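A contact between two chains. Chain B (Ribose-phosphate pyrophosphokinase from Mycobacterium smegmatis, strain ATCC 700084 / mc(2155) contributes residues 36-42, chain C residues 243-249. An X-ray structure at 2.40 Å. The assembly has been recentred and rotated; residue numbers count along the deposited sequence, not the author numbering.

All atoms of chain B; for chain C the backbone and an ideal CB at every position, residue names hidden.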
# COMPACT_ATOMS: atom_id res chain seq x y z
N THR B 36 -11.85 -25.03 10.53
CA THR B 36 -11.43 -26.02 9.52
C THR B 36 -10.18 -25.54 8.78
O THR B 36 -10.10 -24.38 8.37
CB THR B 36 -12.57 -26.25 8.51
OG1 THR B 36 -13.72 -26.67 9.23
CG2 THR B 36 -12.22 -27.30 7.52
N ALA B 37 -9.25 -26.47 8.56
CA ALA B 37 -7.98 -26.16 7.93
C ALA B 37 -8.19 -25.82 6.48
O ALA B 37 -8.93 -26.49 5.78
CB ALA B 37 -7.02 -27.34 8.05
N GLN B 38 -7.54 -24.76 6.04
CA GLN B 38 -7.59 -24.39 4.67
C GLN B 38 -6.43 -23.53 4.25
O GLN B 38 -5.84 -22.85 5.05
CB GLN B 38 -8.85 -23.65 4.39
CG GLN B 38 -9.00 -22.34 5.12
CD GLN B 38 -10.15 -21.57 4.53
OE1 GLN B 38 -10.10 -21.08 3.41
NE2 GLN B 38 -11.22 -21.51 5.27
N THR B 39 -6.08 -23.64 2.98
CA THR B 39 -5.02 -22.84 2.40
C THR B 39 -5.74 -21.63 1.82
O THR B 39 -6.63 -21.82 1.02
CB THR B 39 -4.32 -23.62 1.27
OG1 THR B 39 -3.90 -24.90 1.75
CG2 THR B 39 -3.13 -22.85 0.75
N ALA B 40 -5.38 -20.42 2.23
CA ALA B 40 -5.97 -19.19 1.68
C ALA B 40 -4.87 -18.18 1.43
O ALA B 40 -4.24 -17.71 2.36
CB ALA B 40 -6.97 -18.61 2.65
N ARG B 41 -4.59 -17.92 0.16
CA ARG B 41 -3.41 -17.14 -0.22
C ARG B 41 -3.65 -16.43 -1.54
O ARG B 41 -4.58 -16.73 -2.29
CB ARG B 41 -2.13 -17.99 -0.26
CG ARG B 41 -2.20 -19.19 -1.14
CD ARG B 41 -1.01 -20.09 -0.79
NE ARG B 41 -0.80 -21.11 -1.79
CZ ARG B 41 -0.34 -22.34 -1.53
NH1 ARG B 41 0.00 -22.75 -0.30
NH2 ARG B 41 -0.22 -23.20 -2.54
N ASP B 42 -2.83 -15.42 -1.75
CA ASP B 42 -2.96 -14.50 -2.86
C ASP B 42 -1.86 -14.75 -3.88
O ASP B 42 -0.69 -14.80 -3.50
CB ASP B 42 -2.80 -13.04 -2.39
CG ASP B 42 -3.97 -12.53 -1.64
OD1 ASP B 42 -5.11 -12.66 -2.15
OD2 ASP B 42 -3.74 -11.90 -0.57
N UNK C 243 4.83 -23.28 5.50
CA UNK C 243 4.20 -21.98 5.61
C UNK C 243 2.68 -22.11 5.60
O UNK C 243 2.01 -21.51 6.42
CB UNK C 243 4.67 -21.07 4.47
N UNK C 244 2.17 -22.90 4.66
CA UNK C 244 0.74 -23.13 4.51
C UNK C 244 0.16 -23.81 5.75
O UNK C 244 -0.94 -23.46 6.19
CB UNK C 244 0.47 -23.98 3.27
N UNK C 245 0.90 -24.75 6.32
CA UNK C 245 0.48 -25.42 7.55
C UNK C 245 0.42 -24.49 8.74
O UNK C 245 -0.47 -24.60 9.58
CB UNK C 245 1.43 -26.58 7.86
N UNK C 246 1.39 -23.59 8.84
CA UNK C 246 1.42 -22.64 9.95
C UNK C 246 0.30 -21.64 9.82
O UNK C 246 -0.28 -21.21 10.82
CB UNK C 246 2.77 -21.92 10.01
N UNK C 247 0.01 -21.29 8.57
CA UNK C 247 -1.04 -20.37 8.22
C UNK C 247 -2.40 -20.95 8.63
O UNK C 247 -3.19 -20.30 9.30
CB UNK C 247 -1.00 -20.06 6.72
N UNK C 248 -2.62 -22.20 8.28
CA UNK C 248 -3.78 -22.95 8.72
C UNK C 248 -3.92 -23.08 10.22
O UNK C 248 -5.03 -23.26 10.71
CB UNK C 248 -3.74 -24.35 8.10
N UNK C 249 -2.82 -23.02 10.95
CA UNK C 249 -2.89 -23.13 12.39
C UNK C 249 -2.94 -21.77 13.08
O UNK C 249 -2.79 -21.68 14.30
CB UNK C 249 -1.69 -23.93 12.90

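Residues 38-42 of chain B form a strand that the helix of chain C, already under way at 243, crosses at 104°, with the two axes 7.8 Å apart at closest approach. Only some positions of the helix face the strand; the direction of each CA-to-CB bond, more than the surroundings of its CB, indicates which.

Position 243 has helical backbone angles and a CA-to-CB bond directed sideways, with nothing of the chain B stretch within 5.5 Å of its ideal CB. Chain B therefore sets little constraint here, and many helix-compatible residues would serve. The residue is Val C243; its carbonyl accepts the helical hydrogen bond from the backbone N of position 247.

Position 244 points toward the strand. Its ideal CB lies 3.8 Å from Arg B41 NH1 and 4.5 Å from Thr B39 CG2, and the OG1 of Thr B39 is also close by. A guanidinium and a hydroxyl favour a short polar side chain: Asn, Asp or Ser would suit, and perhaps Gln, whereas a positive charge would face Arg B41 unfavourably. The residue is Asn C244, chi1 t, which carries its amide group into the space beside Thr B39 and Arg B41. Its amide is probably turned over in the model, so the identity of the atom nearest the hydroxyl is best left open.

Positions 245 and 246 have nothing of the chain B stretch near their ideal CB atoms. The CA-to-CB bond of 245 points away, and 246 is out of reach, so chain B offers no basis for choosing between polar and apolar side chains. Both are leucines. The end of Leu C245 comes nearer than its CB but makes no contact, and neither does Leu C246.

Position 247 points toward chain B, yet its ideal CB has no neighbour there within 5.5 Å. A short side chain would not reach the strand; a long one could, and the carbonyl of Ala B40 is an acceptor there. Lys, Arg or Gln would be suitable. The residue is Arg C247, whose long side chain brings NH1 to 2.6 Å from Ala B40 O, with the oxygen at the edge of the guanidinium, near its plane. The same NH1 lies 3.9 Å from Arg B41 CB, so the aliphatic start of that side chain also borders the guanidinium.

Position 248 faces the start of the strand: its ideal CB is 4.0 Å from Gln B38 O and 4.4 Å from Ala B37 CB. The methyl of Ala B37 leaves room for a side chain to run alongside, and Thr B39 OG1 lies farther on, so Glu, Gln or Met would be plausible. Glu C248 occupies it, m at chi1 and t at chi2, and has more of its surface covered by the other stretch than any other residue of the two. Its OE1 lies 3.4 Å from Ala B37 CB, and its OE2 is 3.3 Å from Thr B39 OG1.

Position 249 points away from the strand, so chain B asks little of it. It is Asp C249.

Chain C, residues 243-249: VNLLRED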
# COMPACT_ATOMS: atom_id res chain seq x y z
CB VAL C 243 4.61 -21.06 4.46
CG1 VAL C 243 3.77 -19.80 4.42
CG2 VAL C 243 6.07 -20.69 4.63
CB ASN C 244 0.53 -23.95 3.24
CG ASN C 244 -0.88 -24.46 3.03
OD1 ASN C 244 -1.87 -24.09 3.70
ND2 ASN C 244 -0.96 -25.34 2.05
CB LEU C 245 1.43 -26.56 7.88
CG LEU C 245 0.80 -27.92 8.03
CD1 LEU C 245 0.18 -28.44 6.74
CD2 LEU C 245 1.92 -28.84 8.49
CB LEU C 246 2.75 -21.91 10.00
CG LEU C 246 3.95 -22.79 10.38
CD1 LEU C 246 5.26 -22.06 10.07
CD2 LEU C 246 3.89 -23.21 11.85
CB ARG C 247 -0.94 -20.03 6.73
CG ARG C 247 0.00 -18.91 6.45
CD ARG C 247 -0.14 -18.51 4.97
NE ARG C 247 -0.19 -17.02 4.85
CZ ARG C 247 -1.09 -16.31 4.18
NH1 ARG C 247 -2.04 -16.91 3.48
NH2 ARG C 247 -1.05 -14.97 4.20
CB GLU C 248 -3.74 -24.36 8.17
CG GLU C 248 -4.26 -24.45 6.77
CD GLU C 248 -4.03 -25.80 6.15
OE1 GLU C 248 -3.84 -26.81 6.88
OE2 GLU C 248 -4.00 -25.82 4.90
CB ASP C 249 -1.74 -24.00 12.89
CG ASP C 249 -1.91 -25.50 12.49
OD1 ASP C 249 -2.99 -25.92 12.02
OD2 ASP C 249 -0.94 -26.27 12.65
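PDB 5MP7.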